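Long-range contacts in alkaline serine protease AL20 (Nesterenkonia abyssinica, PDB 3CP7), which probably hydrolyses peptide bonds in proteins under alkaline conditions, as a secreted, thermostable serine endopeptidase of the trypsin-like fold: residues G10-S15 against R53-A58; W71-L76 against A93-E98; I115-P120 against G206-Y211; S126-P131 against S143-A148; G171-G176 against S185-G190. One frame throughout, in Å; residues are numbered along the deposited sequence.

Contact 1 (G10-S15 against R53-A58)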
# COMPACT_ATOMS: atom_id res chain seq x y z
N GLY A 10 17.55 -3.30 -13.90
CA GLY A 10 18.22 -2.01 -13.77
C GLY A 10 18.65 -1.71 -12.36
O GLY A 10 18.33 -2.45 -11.42
N LYS A 11 19.38 -0.60 -12.22
CA LYS A 11 19.93 -0.16 -10.95
C LYS A 11 18.98 0.88 -10.35
O LYS A 11 18.32 1.62 -11.10
CB LYS A 11 21.33 0.42 -11.16
CG LYS A 11 22.05 0.85 -9.89
CD LYS A 11 23.43 1.36 -10.23
CE LYS A 11 24.18 1.83 -9.01
NZ LYS A 11 24.73 0.73 -8.18
N VAL A 12 18.89 0.91 -9.02
CA VAL A 12 18.04 1.86 -8.31
C VAL A 12 18.92 2.78 -7.46
O VAL A 12 19.88 2.32 -6.84
CB VAL A 12 17.03 1.11 -7.40
CG1 VAL A 12 16.34 2.06 -6.44
CG2 VAL A 12 15.98 0.39 -8.23
N PHE A 13 18.60 4.08 -7.47
CA PHE A 13 19.19 5.04 -6.55
C PHE A 13 18.06 5.62 -5.71
O PHE A 13 16.97 5.86 -6.21
CB PHE A 13 19.87 6.19 -7.31
CG PHE A 13 20.97 5.75 -8.24
CD1 PHE A 13 20.67 5.28 -9.51
CD2 PHE A 13 22.30 5.83 -7.84
CE1 PHE A 13 21.68 4.88 -10.37
CE2 PHE A 13 23.32 5.44 -8.70
CZ PHE A 13 23.01 4.97 -9.97
N PHE A 14 18.32 5.84 -4.43
CA PHE A 14 17.34 6.52 -3.58
C PHE A 14 18.02 7.17 -2.39
O PHE A 14 19.19 6.91 -2.12
CB PHE A 14 16.21 5.57 -3.14
CG PHE A 14 16.64 4.49 -2.17
CD1 PHE A 14 16.49 4.66 -0.80
CD2 PHE A 14 17.17 3.29 -2.63
CE1 PHE A 14 16.87 3.67 0.10
CE2 PHE A 14 17.56 2.29 -1.74
CZ PHE A 14 17.40 2.48 -0.37
N SER A 15 17.28 8.02 -1.68
CA SER A 15 17.81 8.69 -0.49
C SER A 15 16.86 8.56 0.68
O SER A 15 15.65 8.40 0.50
CB SER A 15 18.07 10.17 -0.78
OG SER A 15 19.02 10.32 -1.81
N ARG A 53 13.15 8.66 -0.69
CA ARG A 53 13.02 9.87 -1.49
C ARG A 53 13.86 9.74 -2.74
O ARG A 53 14.87 9.04 -2.75
CB ARG A 53 13.46 11.08 -0.67
CG ARG A 53 12.48 11.43 0.44
CD ARG A 53 12.88 12.70 1.18
NE ARG A 53 13.67 12.42 2.38
CZ ARG A 53 14.99 12.56 2.47
NH1 ARG A 53 15.72 12.97 1.44
NH2 ARG A 53 15.59 12.29 3.62
N ASN A 54 13.41 10.39 -3.81
CA ASN A 54 14.14 10.43 -5.07
C ASN A 54 14.54 9.06 -5.61
O ASN A 54 15.66 8.86 -6.09
CB ASN A 54 15.34 11.38 -4.96
CG ASN A 54 14.91 12.79 -4.64
OD1 ASN A 54 13.84 13.25 -5.06
ND2 ASN A 54 15.74 13.49 -3.89
N PHE A 55 13.59 8.13 -5.53
CA PHE A 55 13.75 6.80 -6.09
C PHE A 55 13.84 6.91 -7.60
O PHE A 55 12.92 7.42 -8.25
CB PHE A 55 12.58 5.92 -5.67
CG PHE A 55 12.68 4.47 -6.10
CD1 PHE A 55 12.92 3.47 -5.17
CD2 PHE A 55 12.46 4.10 -7.43
CE1 PHE A 55 12.97 2.13 -5.54
CE2 PHE A 55 12.51 2.76 -7.83
CZ PHE A 55 12.78 1.77 -6.88
N VAL A 56 14.94 6.41 -8.15
CA VAL A 56 15.18 6.46 -9.59
C VAL A 56 15.63 5.09 -10.09
O VAL A 56 16.41 4.41 -9.42
CB VAL A 56 16.26 7.54 -9.91
CG1 VAL A 56 16.83 7.38 -11.28
CG2 VAL A 56 15.69 8.94 -9.74
N PHE A 57 15.16 4.72 -11.27
CA PHE A 57 15.44 3.43 -11.88
C PHE A 57 16.19 3.63 -13.18
O PHE A 57 15.77 4.44 -14.02
CB PHE A 57 14.14 2.68 -12.15
CG PHE A 57 14.32 1.34 -12.85
CD1 PHE A 57 13.83 1.15 -14.14
CD2 PHE A 57 14.94 0.27 -12.20
CE1 PHE A 57 13.97 -0.08 -14.78
CE2 PHE A 57 15.09 -0.96 -12.83
CZ PHE A 57 14.61 -1.12 -14.13
N ALA A 58 17.30 2.92 -13.35
CA ALA A 58 18.16 3.03 -14.53
C ALA A 58 18.22 1.69 -15.26
O ALA A 58 19.04 0.83 -14.92
CB ALA A 58 19.56 3.49 -14.14
O HOH W 1 18.27 12.51 -3.16
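Val12 and Phe55 make the tight part of this contact, with a methyl group set against an aromatic face. Val12 CG1 lies 3.5 Å from Phe55 CE1, above the ring and displaced toward its rim, in a CH-pi contact 24° off the ring normal. Phe55 has CG anti to its backbone N (chi1 -176°), beside the carbonyl carbon, and the ring carried from there receives Val12 CG1 on one face. The other methyl, CG2, reaches the edge of the Phe57 ring, and Phe57 CE2 comes to 3.4 Å from Gly10 CA. A CB on Gly10 would collide with that ring and with the carbonyl of Ala58, so the bare backbone is what lets the aromatic group lie so close. Ala25 and Ile27 of strand 19-27 and Leu97 of strand 93-97 also pack on Phe57. Three pairs of backbone hydrogen bonds join Lys11 to Ala58, Phe13 to Val56 and Ser15 to Arg53; in the last pair Ser15 N to Arg53 O and Arg53 N to Ser15 O are both 2.8 Å.

The side carrying Phe13, Ser15, Arg53 and Val56 is looser and partly open to solvent. Ser15 OG takes a hydrogen bond from a water, 2.7 Å away, that in turn accepts one from Asn54 ND2, while Asp20 binds the same hydroxyl. The Arg53 guanidinium turns to Asn17. Between Phe13 and Ser15 the register slips by one residue, a beta bulge at the corner near Asn54. The backbone pairs join strands 9-16 and 55-59 antiparallel and so close the six-stranded barrel characteristic of trypsin-like proteases.

Contact 2 (W71-L76 against A93-E98)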
# COMPACT_ATOMS: atom_id res chain seq x y z
N TRP A 71 14.71 6.93 -14.68
CA TRP A 71 13.27 7.09 -14.53
C TRP A 71 12.86 7.30 -13.08
O TRP A 71 13.13 6.45 -12.24
CB TRP A 71 12.57 5.83 -15.09
CG TRP A 71 12.76 5.70 -16.57
CD1 TRP A 71 13.91 5.39 -17.23
CD2 TRP A 71 11.77 5.94 -17.57
NE1 TRP A 71 13.71 5.41 -18.59
CE2 TRP A 71 12.39 5.74 -18.82
CE3 TRP A 71 10.41 6.29 -17.53
CZ2 TRP A 71 11.70 5.89 -20.04
CZ3 TRP A 71 9.72 6.43 -18.73
CH2 TRP A 71 10.37 6.23 -19.97
N ALA A 72 12.22 8.43 -12.79
CA ALA A 72 11.80 8.73 -11.42
C ALA A 72 10.51 8.01 -11.06
O ALA A 72 9.62 7.87 -11.89
CB ALA A 72 11.62 10.24 -11.24
N ALA A 73 10.41 7.57 -9.80
CA ALA A 73 9.16 7.00 -9.30
C ALA A 73 8.09 8.05 -9.07
O ALA A 73 8.37 9.17 -8.62
CB ALA A 73 9.41 6.23 -8.01
N GLU A 74 6.85 7.68 -9.38
CA GLU A 74 5.68 8.49 -9.03
C GLU A 74 4.91 7.90 -7.86
O GLU A 74 4.44 8.64 -7.00
CB GLU A 74 4.76 8.66 -10.22
CG GLU A 74 5.37 9.52 -11.31
CD GLU A 74 4.36 9.99 -12.34
OE1 GLU A 74 3.34 9.30 -12.57
OE2 GLU A 74 4.61 11.06 -12.94
N GLU A 75 4.77 6.57 -7.84
CA GLU A 75 4.12 5.88 -6.72
C GLU A 75 4.99 4.72 -6.25
O GLU A 75 5.26 3.79 -7.01
CB GLU A 75 2.75 5.31 -7.09
CG GLU A 75 1.64 6.35 -7.26
CD GLU A 75 1.49 6.82 -8.69
OE1 GLU A 75 2.07 6.20 -9.60
OE2 GLU A 75 0.76 7.82 -8.89
N LEU A 76 5.42 4.79 -5.00
CA LEU A 76 6.07 3.67 -4.33
C LEU A 76 4.98 2.85 -3.66
O LEU A 76 4.16 3.40 -2.91
CB LEU A 76 7.09 4.18 -3.32
CG LEU A 76 8.13 5.14 -3.92
CD1 LEU A 76 8.97 5.79 -2.83
CD2 LEU A 76 9.00 4.41 -4.93
N ALA A 93 7.98 -5.16 -3.20
CA ALA A 93 7.32 -3.90 -3.47
C ALA A 93 7.37 -3.62 -4.95
O ALA A 93 8.07 -4.30 -5.70
CB ALA A 93 7.99 -2.77 -2.70
N PHE A 94 6.63 -2.60 -5.36
CA PHE A 94 6.62 -2.18 -6.75
C PHE A 94 6.73 -0.68 -6.79
O PHE A 94 6.17 0.01 -5.93
CB PHE A 94 5.32 -2.65 -7.42
CG PHE A 94 5.15 -4.14 -7.38
CD1 PHE A 94 5.72 -4.93 -8.38
CD2 PHE A 94 4.51 -4.76 -6.31
CE1 PHE A 94 5.62 -6.31 -8.34
CE2 PHE A 94 4.41 -6.14 -6.26
CZ PHE A 94 4.99 -6.92 -7.26
N ALA A 95 7.45 -0.16 -7.77
CA ALA A 95 7.50 1.28 -7.99
C ALA A 95 6.89 1.57 -9.35
O ALA A 95 7.23 0.93 -10.35
CB ALA A 95 8.93 1.80 -7.91
N VAL A 96 5.97 2.53 -9.37
CA VAL A 96 5.35 2.98 -10.60
C VAL A 96 6.06 4.25 -11.05
O VAL A 96 6.11 5.24 -10.32
CB VAL A 96 3.85 3.23 -10.40
CG1 VAL A 96 3.19 3.64 -11.71
CG2 VAL A 96 3.17 1.99 -9.83
N LEU A 97 6.64 4.19 -12.25
CA LEU A 97 7.52 5.23 -12.74
C LEU A 97 6.82 6.27 -13.58
O LEU A 97 5.72 6.05 -14.10
CB LEU A 97 8.70 4.61 -13.52
CG LEU A 97 9.47 3.49 -12.79
CD1 LEU A 97 10.56 2.95 -13.67
CD2 LEU A 97 10.04 3.93 -11.42
N GLU A 98 7.47 7.41 -13.70
CA GLU A 98 7.02 8.51 -14.54
C GLU A 98 6.89 8.08 -16.00
O GLU A 98 7.46 7.08 -16.45
CB GLU A 98 8.01 9.67 -14.45
CG GLU A 98 9.38 9.36 -15.06
CD GLU A 98 10.36 10.52 -15.01
OE1 GLU A 98 9.92 11.69 -15.17
OE2 GLU A 98 11.57 10.26 -14.85
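Val96 O is gripped by two backbone N-H groups at once, from Glu74 N at 2.7 Å and from Glu75 N at 3.1 Å. Both donors lie in the carbonyl plane, the second on a lone pair, and the doubled grip defines a classic beta bulge; Val96 N returns a bond to Glu75 O, and the Glu75 carboxylate forms a salt bridge to Arg85 of the second subunit. Farther along, Glu98 pairs with Ala72 through both backbone and side chain. Its N donates to Ala72 O, while its extended side chain reaches across, so that OE2 accepts from Ala72 N at 2.8 Å, nearly straight at the hydrogen (177°) and met from above the carboxylate plane. CG sits between the backbone N and the carbonyl carbon (chi1 68°), and the chain runs straight on from there. An alanine in place of Glu98 would probably leave Ala72 N without this acceptor, with only the backbone bond to Ala72 O left between the two residues. The carbonyl O of Glu98 meets the edge of the Trp71 indole in plane, 3.2 Å from CE3. Leu97 CD1 packs on Trp71 CB and CD2 on Ala73. Strand 71-78 lies in the barrel between strands 93-97 and 55-59, with helix 105-109 against Trp71 and Leu97.

Contact 3 (I115-P120 against G206-Y211)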
# COMPACT_ATOMS: atom_id res chain seq x y z
N ILE A 115 5.59 -12.17 -14.60
CA ILE A 115 5.71 -12.34 -13.15
C ILE A 115 4.74 -13.44 -12.74
O ILE A 115 3.63 -13.53 -13.28
CB ILE A 115 5.47 -10.99 -12.43
CG1 ILE A 115 5.70 -11.11 -10.91
CG2 ILE A 115 4.09 -10.41 -12.76
CD1 ILE A 115 5.77 -9.75 -10.21
N ALA A 116 5.18 -14.28 -11.82
CA ALA A 116 4.43 -15.48 -11.41
C ALA A 116 4.27 -15.53 -9.89
O ALA A 116 5.16 -15.09 -9.14
CB ALA A 116 5.12 -16.75 -11.90
N PHE A 117 3.14 -16.07 -9.45
CA PHE A 117 2.81 -16.17 -8.03
C PHE A 117 2.29 -17.56 -7.72
O PHE A 117 1.83 -18.29 -8.62
CB PHE A 117 1.75 -15.14 -7.66
CG PHE A 117 2.07 -13.76 -8.13
CD1 PHE A 117 2.89 -12.93 -7.36
CD2 PHE A 117 1.59 -13.28 -9.35
CE1 PHE A 117 3.22 -11.65 -7.79
CE2 PHE A 117 1.90 -12.00 -9.78
CZ PHE A 117 2.71 -11.18 -9.00
N ASN A 118 2.34 -17.92 -6.44
CA ASN A 118 1.81 -19.21 -5.98
C ASN A 118 2.38 -20.38 -6.76
O ASN A 118 1.66 -21.32 -7.15
CB ASN A 118 0.28 -19.19 -5.96
CG ASN A 118 -0.25 -18.26 -4.89
OD1 ASN A 118 0.14 -18.36 -3.73
ND2 ASN A 118 -1.12 -17.34 -5.28
N GLN A 119 3.69 -20.32 -6.95
CA GLN A 119 4.45 -21.38 -7.60
C GLN A 119 5.06 -22.30 -6.54
O GLN A 119 5.12 -21.94 -5.37
CB GLN A 119 5.54 -20.76 -8.47
CG GLN A 119 4.99 -19.85 -9.56
CD GLN A 119 4.06 -20.59 -10.52
OE1 GLN A 119 4.46 -21.57 -11.14
NE2 GLN A 119 2.82 -20.13 -10.63
N PRO A 120 5.51 -23.51 -6.94
CA PRO A 120 6.12 -24.38 -5.95
C PRO A 120 7.33 -23.76 -5.26
O PRO A 120 8.02 -22.92 -5.85
CB PRO A 120 6.55 -25.60 -6.78
CG PRO A 120 5.62 -25.61 -7.93
CD PRO A 120 5.44 -24.15 -8.26
N GLY A 206 -0.31 -12.41 -1.36
CA GLY A 206 -0.01 -11.04 -0.95
C GLY A 206 0.71 -10.30 -2.06
O GLY A 206 0.30 -9.20 -2.47
N ALA A 207 1.79 -10.91 -2.55
CA ALA A 207 2.55 -10.33 -3.64
C ALA A 207 1.68 -10.18 -4.88
O ALA A 207 1.75 -9.16 -5.56
CB ALA A 207 3.78 -11.15 -3.93
N GLN A 208 0.83 -11.17 -5.18
CA GLN A 208 0.00 -11.08 -6.38
C GLN A 208 -0.98 -9.91 -6.31
O GLN A 208 -1.13 -9.16 -7.28
CB GLN A 208 -0.77 -12.36 -6.61
CG GLN A 208 -1.56 -12.29 -7.91
CD GLN A 208 -2.03 -13.63 -8.41
OE1 GLN A 208 -2.08 -14.59 -7.66
NE2 GLN A 208 -2.39 -13.69 -9.68
N GLN A 209 -1.64 -9.76 -5.18
CA GLN A 209 -2.60 -8.68 -5.01
C GLN A 209 -1.93 -7.30 -4.96
O GLN A 209 -2.49 -6.33 -5.45
CB GLN A 209 -3.48 -8.93 -3.80
CG GLN A 209 -4.40 -10.12 -4.01
CD GLN A 209 -5.25 -10.42 -2.81
OE1 GLN A 209 -6.46 -10.19 -2.83
NE2 GLN A 209 -4.63 -10.93 -1.76
N ASN A 210 -0.73 -7.22 -4.38
CA ASN A 210 0.03 -5.97 -4.38
C ASN A 210 0.43 -5.62 -5.82
O ASN A 210 0.30 -4.47 -6.25
CB ASN A 210 1.27 -6.14 -3.49
CG ASN A 210 1.85 -4.83 -2.94
OD1 ASN A 210 1.11 -3.89 -2.54
ND2 ASN A 210 3.18 -4.85 -2.71
N TYR A 211 0.89 -6.62 -6.57
CA TYR A 211 1.19 -6.44 -7.99
C TYR A 211 -0.04 -6.02 -8.82
O TYR A 211 0.05 -5.09 -9.63
CB TYR A 211 1.78 -7.73 -8.59
CG TYR A 211 1.71 -7.76 -10.09
CD1 TYR A 211 0.71 -8.49 -10.74
CD2 TYR A 211 2.62 -7.04 -10.87
CE1 TYR A 211 0.63 -8.49 -12.13
CE2 TYR A 211 2.54 -7.04 -12.25
CZ TYR A 211 1.55 -7.78 -12.87
OH TYR A 211 1.46 -7.80 -14.25
O HOH W 2 -1.93 -17.22 -8.10
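The Phe117 ring is the main projection of segment 115-120, and it lies flat on the surface of the helix. Gln208 CA stands over the centre of one ring face, 3.5 Å from the centroid and 12° off the normal, a CH-pi contact with the backbone itself. Ala207 CB and Tyr211 CB, one turn apart, border the hollow: the first is 3.9 Å from Phe117 CE1, the second 3.6 Å from Phe117 CZ. The Gln208 side chain, with CG anti to its N (chi1 -177°), runs past the CD2 side of the ring, its amide plane only 16° from the ring plane. The helix, 205-214, corresponds to the C-terminal helix of chymotrypsin-like proteases, and the segment belongs to the loop leading into strand 124-129. Ile115 supplies a second bump, its CG2 resting over one face of the Tyr211 ring, 3.7 Å from CZ and offset toward the rim. An alanine in place of Phe117 would probably open a gap above Gln208 and leave the groove between Ala207 and Tyr211 unfilled. Toward the surface, one water bridges Asn118 ND2 and Gln208 OE1, accepting from the former and donating to the latter at 2.7 Å.

Contact 4 (S126-P131 against S143-A148)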
# COMPACT_ATOMS: atom_id res chain seq x y z
N SER A 126 17.61 -18.05 -11.32
CA SER A 126 18.68 -17.16 -11.69
C SER A 126 18.33 -15.78 -11.13
O SER A 126 17.29 -15.21 -11.48
CB SER A 126 18.79 -17.08 -13.21
OG SER A 126 19.09 -18.36 -13.74
N ALA A 127 19.17 -15.28 -10.23
CA ALA A 127 18.94 -13.99 -9.56
C ALA A 127 19.96 -12.97 -10.05
O ALA A 127 21.11 -13.31 -10.29
CB ALA A 127 19.02 -14.14 -8.06
N TYR A 128 19.53 -11.72 -10.19
CA TYR A 128 20.36 -10.67 -10.78
C TYR A 128 20.35 -9.42 -9.92
O TYR A 128 19.38 -9.17 -9.20
CB TYR A 128 19.86 -10.34 -12.20
CG TYR A 128 20.09 -11.50 -13.12
CD1 TYR A 128 19.17 -12.54 -13.20
CD2 TYR A 128 21.24 -11.57 -13.90
CE1 TYR A 128 19.39 -13.64 -14.02
CE2 TYR A 128 21.47 -12.67 -14.74
CZ TYR A 128 20.55 -13.69 -14.78
OH TYR A 128 20.74 -14.78 -15.59
N GLY A 129 21.41 -8.64 -10.00
CA GLY A 129 21.42 -7.36 -9.32
C GLY A 129 22.67 -6.57 -9.58
O GLY A 129 23.57 -7.02 -10.32
N TYR A 130 22.73 -5.40 -8.96
CA TYR A 130 23.86 -4.49 -9.04
C TYR A 130 24.55 -4.36 -7.67
O TYR A 130 24.45 -3.32 -7.01
CB TYR A 130 23.40 -3.12 -9.54
CG TYR A 130 23.08 -3.12 -11.01
CD1 TYR A 130 21.82 -3.52 -11.48
CD2 TYR A 130 24.04 -2.74 -11.95
CE1 TYR A 130 21.52 -3.54 -12.83
CE2 TYR A 130 23.75 -2.75 -13.31
CZ TYR A 130 22.48 -3.14 -13.74
OH TYR A 130 22.18 -3.15 -15.08
N PRO A 131 25.28 -5.41 -7.26
CA PRO A 131 25.94 -5.34 -5.96
C PRO A 131 26.97 -4.21 -5.95
O PRO A 131 27.65 -3.98 -6.96
CB PRO A 131 26.62 -6.71 -5.83
CG PRO A 131 26.79 -7.18 -7.24
CD PRO A 131 25.57 -6.68 -7.96
N SER A 143 25.06 -12.03 -11.30
CA SER A 143 24.05 -13.07 -11.17
C SER A 143 24.45 -14.15 -10.18
O SER A 143 25.64 -14.34 -9.90
CB SER A 143 23.76 -13.70 -12.53
OG SER A 143 24.87 -14.47 -12.97
N CYS A 144 23.43 -14.87 -9.71
CA CYS A 144 23.59 -16.07 -8.89
C CYS A 144 22.60 -17.08 -9.42
O CYS A 144 21.57 -16.71 -9.99
CB CYS A 144 23.27 -15.77 -7.42
SG CYS A 144 24.36 -14.56 -6.68
N HIS A 145 22.91 -18.36 -9.24
CA HIS A 145 22.09 -19.43 -9.77
C HIS A 145 22.07 -20.57 -8.80
O HIS A 145 23.11 -20.94 -8.25
CB HIS A 145 22.64 -19.90 -11.12
CG HIS A 145 22.77 -18.79 -12.13
ND1 HIS A 145 23.90 -18.03 -12.26
CD2 HIS A 145 21.88 -18.31 -13.02
CE1 HIS A 145 23.71 -17.12 -13.20
NE2 HIS A 145 22.48 -17.27 -13.67
N GLY A 146 20.89 -21.14 -8.59
CA GLY A 146 20.79 -22.28 -7.70
C GLY A 146 19.39 -22.66 -7.35
O GLY A 146 18.42 -21.98 -7.72
N THR A 147 19.28 -23.76 -6.62
CA THR A 147 18.00 -24.27 -6.16
C THR A 147 17.65 -23.66 -4.81
O THR A 147 18.49 -23.63 -3.89
CB THR A 147 18.02 -25.81 -6.10
OG1 THR A 147 18.26 -26.31 -7.42
CG2 THR A 147 16.70 -26.37 -5.58
N ALA A 148 16.42 -23.17 -4.69
CA ALA A 148 15.96 -22.57 -3.44
C ALA A 148 15.73 -23.62 -2.36
O ALA A 148 15.24 -24.73 -2.64
CB ALA A 148 14.68 -21.77 -3.68
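Tyr128 and His145 lie on the same side of the two strands, with Ser126 and Ser143 beside them, and their side chains pass each other at a slant. Ser143 CB approaches the Tyr128 ring obliquely, 3.3 Å from CE2, while the edge of the imidazole, near its plane, is met by Tyr128 OH, 3.6 Å from His145 NE2. That pair is in van der Waals reach and is no hydrogen bond. Ser126 OG also lies in the plane of the imidazole at its edge, but its modelled approach there is doubtful; its sound polar partners are Gly176 O and Gly178 N.

Within the two segments one hydrogen-bonded pair joins the backbones; the pairing continues at Gly129 with His142 and at Gly146 with Tyr125. Ala127 N donates to Cys144 O at 2.8 Å, and Cys144 N to Ala127 O at 2.9 Å. Beside it, Ser143 CA-H and Ser126 CA-H also point at these carbonyls, the former 3.1 Å from Ala127 O. On the other face, Ala127 packs on Ile160, and Cys144 is tied by a disulfide to Cys162. Strands 124-129 and 142-150 are central neighbours in the second six-stranded sheet, matching the C-terminal barrel of the trypsin-like fold. The hydrogen bonds between the segments are thus all backbone to backbone, the side chains meet by van der Waals contact, and the buried Ser126 hydroxyl finds its partners outside the pair.

Contact 5 (G171-G176 against S185-G190)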
# COMPACT_ATOMS: atom_id res chain seq x y z
N GLY A 171 16.79 -6.86 -6.73
CA GLY A 171 17.04 -7.52 -8.01
C GLY A 171 16.16 -8.74 -8.19
O GLY A 171 15.74 -9.35 -7.21
N PRO A 172 15.84 -9.08 -9.44
CA PRO A 172 14.87 -10.14 -9.70
C PRO A 172 15.41 -11.56 -9.53
O PRO A 172 16.58 -11.82 -9.83
CB PRO A 172 14.50 -9.92 -11.17
CG PRO A 172 15.76 -9.32 -11.76
CD PRO A 172 16.31 -8.43 -10.67
N TRP A 173 14.54 -12.45 -9.05
CA TRP A 173 14.77 -13.89 -9.18
C TRP A 173 13.88 -14.39 -10.31
O TRP A 173 12.66 -14.24 -10.26
CB TRP A 173 14.33 -14.62 -7.92
CG TRP A 173 15.20 -14.47 -6.72
CD1 TRP A 173 16.04 -13.43 -6.41
CD2 TRP A 173 15.26 -15.38 -5.61
NE1 TRP A 173 16.66 -13.66 -5.20
CE2 TRP A 173 16.18 -14.84 -4.68
CE3 TRP A 173 14.63 -16.60 -5.32
CZ2 TRP A 173 16.49 -15.49 -3.48
CZ3 TRP A 173 14.93 -17.24 -4.12
CH2 TRP A 173 15.85 -16.68 -3.22
N PHE A 174 14.50 -14.98 -11.33
CA PHE A 174 13.76 -15.58 -12.43
C PHE A 174 13.76 -17.09 -12.29
O PHE A 174 14.80 -17.69 -11.98
CB PHE A 174 14.38 -15.21 -13.78
CG PHE A 174 14.43 -13.73 -14.03
CD1 PHE A 174 15.64 -13.06 -14.13
CD2 PHE A 174 13.25 -13.01 -14.19
CE1 PHE A 174 15.67 -11.69 -14.38
CE2 PHE A 174 13.28 -11.63 -14.42
CZ PHE A 174 14.49 -10.98 -14.53
N LEU A 175 12.59 -17.68 -12.48
CA LEU A 175 12.50 -19.13 -12.58
C LEU A 175 13.36 -19.62 -13.75
O LEU A 175 13.31 -19.05 -14.84
CB LEU A 175 11.05 -19.57 -12.75
CG LEU A 175 10.23 -19.39 -11.47
CD1 LEU A 175 8.73 -19.35 -11.76
CD2 LEU A 175 10.56 -20.48 -10.47
N GLY A 176 14.17 -20.65 -13.50
CA GLY A 176 14.96 -21.27 -14.56
C GLY A 176 16.31 -20.63 -14.80
O GLY A 176 16.83 -19.92 -13.94
N SER A 185 10.60 -13.91 -7.34
CA SER A 185 11.00 -13.35 -6.05
C SER A 185 11.92 -12.17 -6.31
O SER A 185 12.06 -11.71 -7.47
CB SER A 185 11.65 -14.40 -5.12
OG SER A 185 11.83 -13.86 -3.81
N THR A 186 12.54 -11.70 -5.25
CA THR A 186 13.40 -10.55 -5.30
C THR A 186 14.53 -10.79 -4.28
O THR A 186 14.31 -11.47 -3.26
CB THR A 186 12.42 -9.39 -4.97
OG1 THR A 186 12.04 -8.58 -6.11
CG2 THR A 186 12.41 -8.82 -3.53
N ASN A 187 15.74 -10.29 -4.56
CA ASN A 187 16.80 -10.32 -3.55
C ASN A 187 16.38 -9.48 -2.35
O ASN A 187 16.08 -8.30 -2.51
CB ASN A 187 18.11 -9.73 -4.08
CG ASN A 187 18.66 -10.49 -5.28
OD1 ASN A 187 18.59 -11.73 -5.34
ND2 ASN A 187 19.21 -9.76 -6.24
N SER A 188 16.38 -10.07 -1.16
CA SER A 188 15.93 -9.34 0.02
C SER A 188 16.97 -9.19 1.14
O SER A 188 17.22 -8.07 1.60
CB SER A 188 14.63 -9.95 0.55
OG SER A 188 14.32 -9.48 1.85
N TYR A 189 17.58 -10.29 1.58
CA TYR A 189 18.48 -10.21 2.73
C TYR A 189 19.35 -11.44 2.84
O TYR A 189 19.09 -12.45 2.19
CB TYR A 189 17.66 -10.02 4.02
CG TYR A 189 16.91 -11.26 4.46
CD1 TYR A 189 15.60 -11.50 4.03
CD2 TYR A 189 17.50 -12.19 5.32
CE1 TYR A 189 14.91 -12.64 4.43
CE2 TYR A 189 16.83 -13.33 5.71
CZ TYR A 189 15.52 -13.55 5.28
OH TYR A 189 14.82 -14.68 5.66
N GLY A 190 20.39 -11.33 3.66
CA GLY A 190 21.12 -12.51 4.14
C GLY A 190 21.14 -12.51 5.66
O GLY A 190 20.62 -11.58 6.31
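A beta hairpin of the second six-stranded sheet in this trypsin-like fold, strands 172-175 and 183-191, runs close to the probable Ser-His-Asp triad, and Trp173 and Asn187 meet across it. Trp173 NE1 donates to Asn187 OD1 at 2.7 Å, a short bond though bent at the hydrogen (137°). The acceptor lies near the plane of the indole, at its edge, while the donor is tilted 34° from the plane of the amide carbonyl; ring and amide planes stand 61° apart. The other branch of Asn187, ND2, bonds to Ser168 O, so both ends of the amide are engaged and its rotation is fixed.

Over one face of the indole lie Ser185 CB, 3.7 Å from Trp173 CE3, and the carbonyl O of Thr186, both offset toward the rim. Ser185 OG is directed to Pro201 O. The tryptophan is packed between strand 183-191 and residues of strands 124-129 (Tyr125) and 197-200 (Met198).

The main chains are tied by Asn187 N to Gly171 O at 2.8 Å, and by Trp173 N to Ser185 O at 3.0 Å, the latter donor standing well above the carbonyl plane. Ser188, next in the chain, bonds through OG to Asp91 of the probable triad, which would put this irregular part of the strand in the second shell of the active site. Gly171 has no CB, which would fall 2.7 Å from Asn187 ND2, and its CA lies 3.6 Å from that same nitrogen.

The five contacts follow the two-domain plan of a trypsin-like protease. Contacts 1 and 2, about 9 Å apart between centres, come first along the chain and share the closed barrel, where strands 55-59 and 71-78 are neighbours. Contacts 4 and 5, about 7 Å apart between centres, share the second sheet through strands 124-129 and 172-175. Contact 3 starts before both and closes after them; there Phe94 of contact 2 packs on Ile115 and Tyr211. Tyr130 of contact 4 touches Gly10 of contact 1, so the two halves, between which the catalytic residues of this family lie, are probably held together at both places. Contacts 2 and 3 also reach the second subunit.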